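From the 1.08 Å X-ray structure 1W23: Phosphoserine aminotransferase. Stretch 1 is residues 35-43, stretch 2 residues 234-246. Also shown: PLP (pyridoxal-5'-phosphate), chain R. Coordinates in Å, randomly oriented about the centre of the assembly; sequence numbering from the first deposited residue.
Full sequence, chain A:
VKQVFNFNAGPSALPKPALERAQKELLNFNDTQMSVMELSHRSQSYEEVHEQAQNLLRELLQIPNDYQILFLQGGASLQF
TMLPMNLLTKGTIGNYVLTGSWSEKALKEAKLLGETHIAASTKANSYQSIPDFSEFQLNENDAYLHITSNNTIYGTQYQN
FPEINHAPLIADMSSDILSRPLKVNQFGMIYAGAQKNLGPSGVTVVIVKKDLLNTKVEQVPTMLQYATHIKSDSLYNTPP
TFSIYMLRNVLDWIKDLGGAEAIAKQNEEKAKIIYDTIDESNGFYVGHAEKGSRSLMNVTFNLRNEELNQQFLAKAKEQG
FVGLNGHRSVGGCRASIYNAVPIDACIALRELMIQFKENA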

# COMPACT_ATOMS: atom_id res chain seq x y z
N SER A 35 18.74 -0.02 3.15
CA SER A 35 17.49 -0.15 3.91
C SER A 35 16.65 -1.29 3.40
O SER A 35 16.71 -1.60 2.19
CB SER A 35 16.69 1.15 3.73
OG SER A 35 15.48 1.12 4.49
N VAL A 36 15.80 -1.86 4.25
CA VAL A 36 14.81 -2.83 3.73
C VAL A 36 14.01 -2.14 2.61
O VAL A 36 13.60 -2.85 1.70
CB VAL A 36 14.01 -3.45 4.92
CG1 VAL A 36 13.12 -2.41 5.45
CG2 VAL A 36 13.29 -4.69 4.47
N MET A 37 13.77 -0.82 2.66
CA MET A 37 13.04 0.00 1.65
C MET A 37 13.74 0.07 0.33
O MET A 37 13.11 0.53 -0.63
CB MET A 37 12.79 1.44 2.20
CG MET A 37 11.62 1.61 3.09
SD MET A 37 11.66 3.32 3.49
CE MET A 37 12.41 3.19 5.05
N GLU A 38 15.02 -0.28 0.26
CA GLU A 38 15.84 -0.13 -0.94
C GLU A 38 16.16 -1.47 -1.60
O GLU A 38 16.88 -1.49 -2.61
CB GLU A 38 17.15 0.56 -0.56
CG GLU A 38 16.98 2.02 -0.11
CD GLU A 38 18.32 2.59 0.32
OE1 GLU A 38 18.91 2.08 1.29
OE2 GLU A 38 18.81 3.53 -0.38
N LEU A 39 15.68 -2.56 -1.02
CA LEU A 39 15.96 -3.91 -1.53
C LEU A 39 14.96 -4.35 -2.56
O LEU A 39 13.78 -3.96 -2.56
CB LEU A 39 15.84 -4.92 -0.38
CG LEU A 39 16.77 -4.77 0.77
CD1 LEU A 39 16.39 -5.79 1.85
CD2 LEU A 39 18.25 -4.99 0.37
N SER A 40 15.41 -5.25 -3.44
CA SER A 40 14.48 -5.98 -4.26
C SER A 40 13.58 -6.89 -3.43
O SER A 40 14.06 -7.52 -2.48
CB SER A 40 15.26 -6.90 -5.24
OG SER A 40 14.37 -7.66 -6.02
N HIS A 41 12.32 -7.03 -3.81
CA HIS A 41 11.45 -8.02 -3.18
C HIS A 41 11.82 -9.45 -3.56
O HIS A 41 11.25 -10.38 -2.97
CB HIS A 41 9.97 -7.69 -3.51
CG HIS A 41 9.64 -7.61 -4.96
ND1 HIS A 41 10.24 -6.60 -5.72
CD2 HIS A 41 8.82 -8.36 -5.75
CE1 HIS A 41 9.81 -6.74 -6.95
NE2 HIS A 41 8.92 -7.80 -6.98
N ARG A 42 12.77 -9.62 -4.47
CA ARG A 42 13.30 -10.94 -4.80
C ARG A 42 14.68 -11.17 -4.22
O ARG A 42 15.34 -12.17 -4.56
CB ARG A 42 13.36 -11.06 -6.32
CG ARG A 42 12.00 -11.02 -6.91
CD ARG A 42 11.07 -12.12 -6.42
NE ARG A 42 9.88 -11.98 -7.28
CZ ARG A 42 8.89 -12.85 -7.25
NH1 ARG A 42 9.00 -13.89 -6.43
NH2 ARG A 42 7.87 -12.60 -8.07
N SER A 43 15.15 -10.27 -3.37
CA SER A 43 16.37 -10.51 -2.63
C SER A 43 16.20 -11.57 -1.54
O SER A 43 15.12 -11.71 -0.98
CB SER A 43 16.89 -9.21 -1.96
OG SER A 43 16.05 -8.75 -0.93
N SER A 234 1.82 -13.64 -3.01
CA SER A 234 1.73 -12.22 -2.73
C SER A 234 2.93 -11.42 -3.30
O SER A 234 3.22 -10.34 -2.79
CB SER A 234 1.53 -11.92 -1.22
OG SER A 234 0.41 -12.62 -0.72
N LEU A 235 3.53 -11.91 -4.35
CA LEU A 235 4.61 -11.25 -5.06
C LEU A 235 4.32 -11.09 -6.54
O LEU A 235 5.21 -11.02 -7.37
CB LEU A 235 5.94 -12.03 -4.84
CG LEU A 235 6.33 -12.11 -3.35
CD1 LEU A 235 7.37 -13.23 -3.18
CD2 LEU A 235 6.82 -10.80 -2.79
N TYR A 236 3.03 -11.04 -6.90
CA TYR A 236 2.65 -10.85 -8.29
C TYR A 236 3.21 -9.53 -8.82
O TYR A 236 3.78 -9.46 -9.91
CB TYR A 236 1.12 -10.90 -8.45
CG TYR A 236 0.77 -10.55 -9.89
CD1 TYR A 236 0.96 -11.50 -10.93
CD2 TYR A 236 0.28 -9.32 -10.24
CE1 TYR A 236 0.64 -11.15 -12.23
CE2 TYR A 236 -0.02 -8.96 -11.57
CZ TYR A 236 0.17 -9.89 -12.55
OH TYR A 236 -0.11 -9.63 -13.87
N ASN A 237 3.00 -8.47 -8.07
CA ASN A 237 3.61 -7.17 -8.34
C ASN A 237 4.40 -6.76 -7.11
O ASN A 237 4.57 -7.53 -6.16
CB ASN A 237 2.60 -6.11 -8.81
CG ASN A 237 1.68 -5.59 -7.72
OD1 ASN A 237 1.32 -6.34 -6.82
ND2 ASN A 237 1.29 -4.32 -7.83
N THR A 238 4.89 -5.53 -7.10
CA THR A 238 5.81 -5.13 -6.02
C THR A 238 5.05 -5.00 -4.73
O THR A 238 4.12 -4.20 -4.65
CB THR A 238 6.49 -3.82 -6.37
OG1 THR A 238 7.06 -3.86 -7.68
CG2 THR A 238 7.62 -3.56 -5.36
N PRO A 239 5.40 -5.73 -3.67
CA PRO A 239 4.65 -5.63 -2.40
C PRO A 239 5.05 -4.37 -1.63
O PRO A 239 6.07 -3.76 -1.92
CB PRO A 239 5.06 -6.88 -1.67
CG PRO A 239 6.45 -7.18 -2.18
CD PRO A 239 6.47 -6.74 -3.60
N PRO A 240 4.27 -4.04 -0.62
CA PRO A 240 4.59 -2.95 0.32
C PRO A 240 5.65 -3.46 1.31
O PRO A 240 5.33 -3.92 2.41
CB PRO A 240 3.24 -2.62 0.94
CG PRO A 240 2.52 -3.95 0.96
CD PRO A 240 2.94 -4.62 -0.32
N THR A 241 6.91 -3.43 0.89
CA THR A 241 7.95 -4.17 1.60
C THR A 241 8.19 -3.63 3.01
O THR A 241 8.36 -4.42 3.93
CB THR A 241 9.28 -4.16 0.80
OG1 THR A 241 9.61 -2.81 0.50
CG2 THR A 241 9.20 -4.97 -0.47
N PHE A 242 8.20 -2.32 3.17
CA PHE A 242 8.44 -1.76 4.52
C PHE A 242 7.27 -2.08 5.44
O PHE A 242 7.47 -2.43 6.63
CB PHE A 242 8.76 -0.28 4.49
CG PHE A 242 9.26 0.21 5.85
CD1 PHE A 242 10.53 -0.15 6.29
CD2 PHE A 242 8.50 1.01 6.65
CE1 PHE A 242 10.98 0.27 7.51
CE2 PHE A 242 8.97 1.44 7.89
CZ PHE A 242 10.25 1.09 8.32
N SER A 243 6.05 -2.01 4.95
CA SER A 243 4.88 -2.37 5.79
C SER A 243 4.94 -3.84 6.20
O SER A 243 4.61 -4.15 7.37
CB SER A 243 3.57 -2.06 5.08
OG SER A 243 3.42 -0.68 4.87
N ILE A 244 5.31 -4.73 5.31
CA ILE A 244 5.41 -6.16 5.66
C ILE A 244 6.55 -6.40 6.63
O ILE A 244 6.42 -7.21 7.58
CB ILE A 244 5.48 -7.02 4.38
CG1 ILE A 244 4.15 -6.95 3.62
CG2 ILE A 244 5.88 -8.44 4.70
CD1 ILE A 244 4.20 -7.36 2.16
N TYR A 245 7.67 -5.71 6.46
CA TYR A 245 8.78 -5.79 7.43
C TYR A 245 8.31 -5.31 8.78
O TYR A 245 8.61 -5.96 9.82
CB TYR A 245 9.93 -4.91 6.86
CG TYR A 245 10.92 -4.52 7.91
CD1 TYR A 245 11.96 -5.36 8.32
CD2 TYR A 245 10.85 -3.28 8.55
CE1 TYR A 245 12.86 -4.97 9.29
CE2 TYR A 245 11.72 -2.92 9.53
CZ TYR A 245 12.75 -3.78 9.90
OH TYR A 245 13.59 -3.37 10.91
N MET A 246 7.59 -4.19 8.87
CA MET A 246 7.11 -3.72 10.18
C MET A 246 6.13 -4.71 10.78
O MET A 246 6.15 -4.93 12.02
CB MET A 246 6.50 -2.33 10.06
CG MET A 246 7.51 -1.23 9.88
SD MET A 246 8.67 -1.04 11.21
CE MET A 246 7.64 -0.88 12.63
N1 PLP R . 5.16 -0.19 -15.15
C2 PLP R . 6.51 0.06 -15.25
C2A PLP R . 6.95 0.93 -16.40
C3 PLP R . 7.38 -0.50 -14.31
O3 PLP R . 8.66 -0.24 -14.40
C4 PLP R . 6.83 -1.24 -13.24
C4A PLP R . 7.74 -1.80 -12.12
C5 PLP R . 5.47 -1.50 -13.21
C6 PLP R . 4.63 -0.96 -14.16
C5A PLP R . 4.76 -2.46 -12.18
O4P PLP R . 4.70 -1.65 -10.89
P PLP R . 4.05 -2.38 -9.60
O1P PLP R . 4.94 -3.54 -9.27
O2P PLP R . 2.68 -2.83 -9.99
O3P PLP R . 4.06 -1.28 -8.59
O HOH W 1 12.10 -2.86 -0.58
O HOH W 2 7.08 -8.96 -8.96

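Touching residues are at least 193 apart in sequence, and the two stretches bury 529 Å² between them, both sides summed. No direct hydrogen bond crosses the contact. Apolar packing and two waters hold it together.

The apolar packing begins where the 3-10 segment 36-38 meets the helix that starts at Thr241. Met37 and Phe242 have CA atoms 5.7 Å apart. Val36 points toward the helix, and its CG1 serves two aromatic rings. It sits at the edge of the Phe242 ring, with Val36 CG1 3.5 Å from Phe242 CD1. Val36 CG1 also lies over one face of the Tyr245 ring, 3.9 Å from Tyr245 CG, in a CH-pi contact. A short branched side chain puts one methyl against both rings. Met37 leaves its backbone sideways, but its end comes nearer the helix. Met37 CG packs 3.7 Å from Phe242 CB, and Met37 CE lies over a face of the Phe242 ring in a second CH-pi contact. The long, unbranched methionine chain gives the reach for this. All four side chains are buried.

His41 is the centre of the second apolar patch. It points toward stretch 2 with chi1 p. Pro239 CD approaches its ring closely, 3.6 Å from His41 CG. Thr238 CG2 lies over one face, 4.0 Å from His41 ND1. Leu235 CD2 is at the ring edge, 4.3 Å from His41 CD2. The flat imidazole packs against its neighbours and still presents NE2 to water.

Arg42 reaches Leu235 at a more exposed margin. Leu235 CB lies over one face of the guanidinium. Arg42 NH2 is 3.2 Å from Leu235 O, but the angle is too poor for a hydrogen bond.

The polar links run through water. Water 1 donates to Val36 O at 2.7 Å and to Leu39 O at 2.8 Å. Water 1 accepts from Thr241 OG1, also at 2.7 Å. Threonine suits this place: its hydroxyl meets the water, and Thr241 CG2 lies 4.2 Å from His41 CB. Water 2 hydrogen-bonds His41 NE2 at 2.9 Å and donates to Leu235 O at 3.2 Å. His41 O is buried by the contact without a partner in the model.

A local bond shapes the end of stretch 1. Arg42 N donates to Ser40 OG at 3.0 Å within the type I turn from Ser40 to Ser43.

Stretch 2 also binds the cofactor phosphate. Thr238 OG1 donates to PLP O1P at 2.7 Å, and Asn237 ND2 to PLP O2P at 3.0 Å.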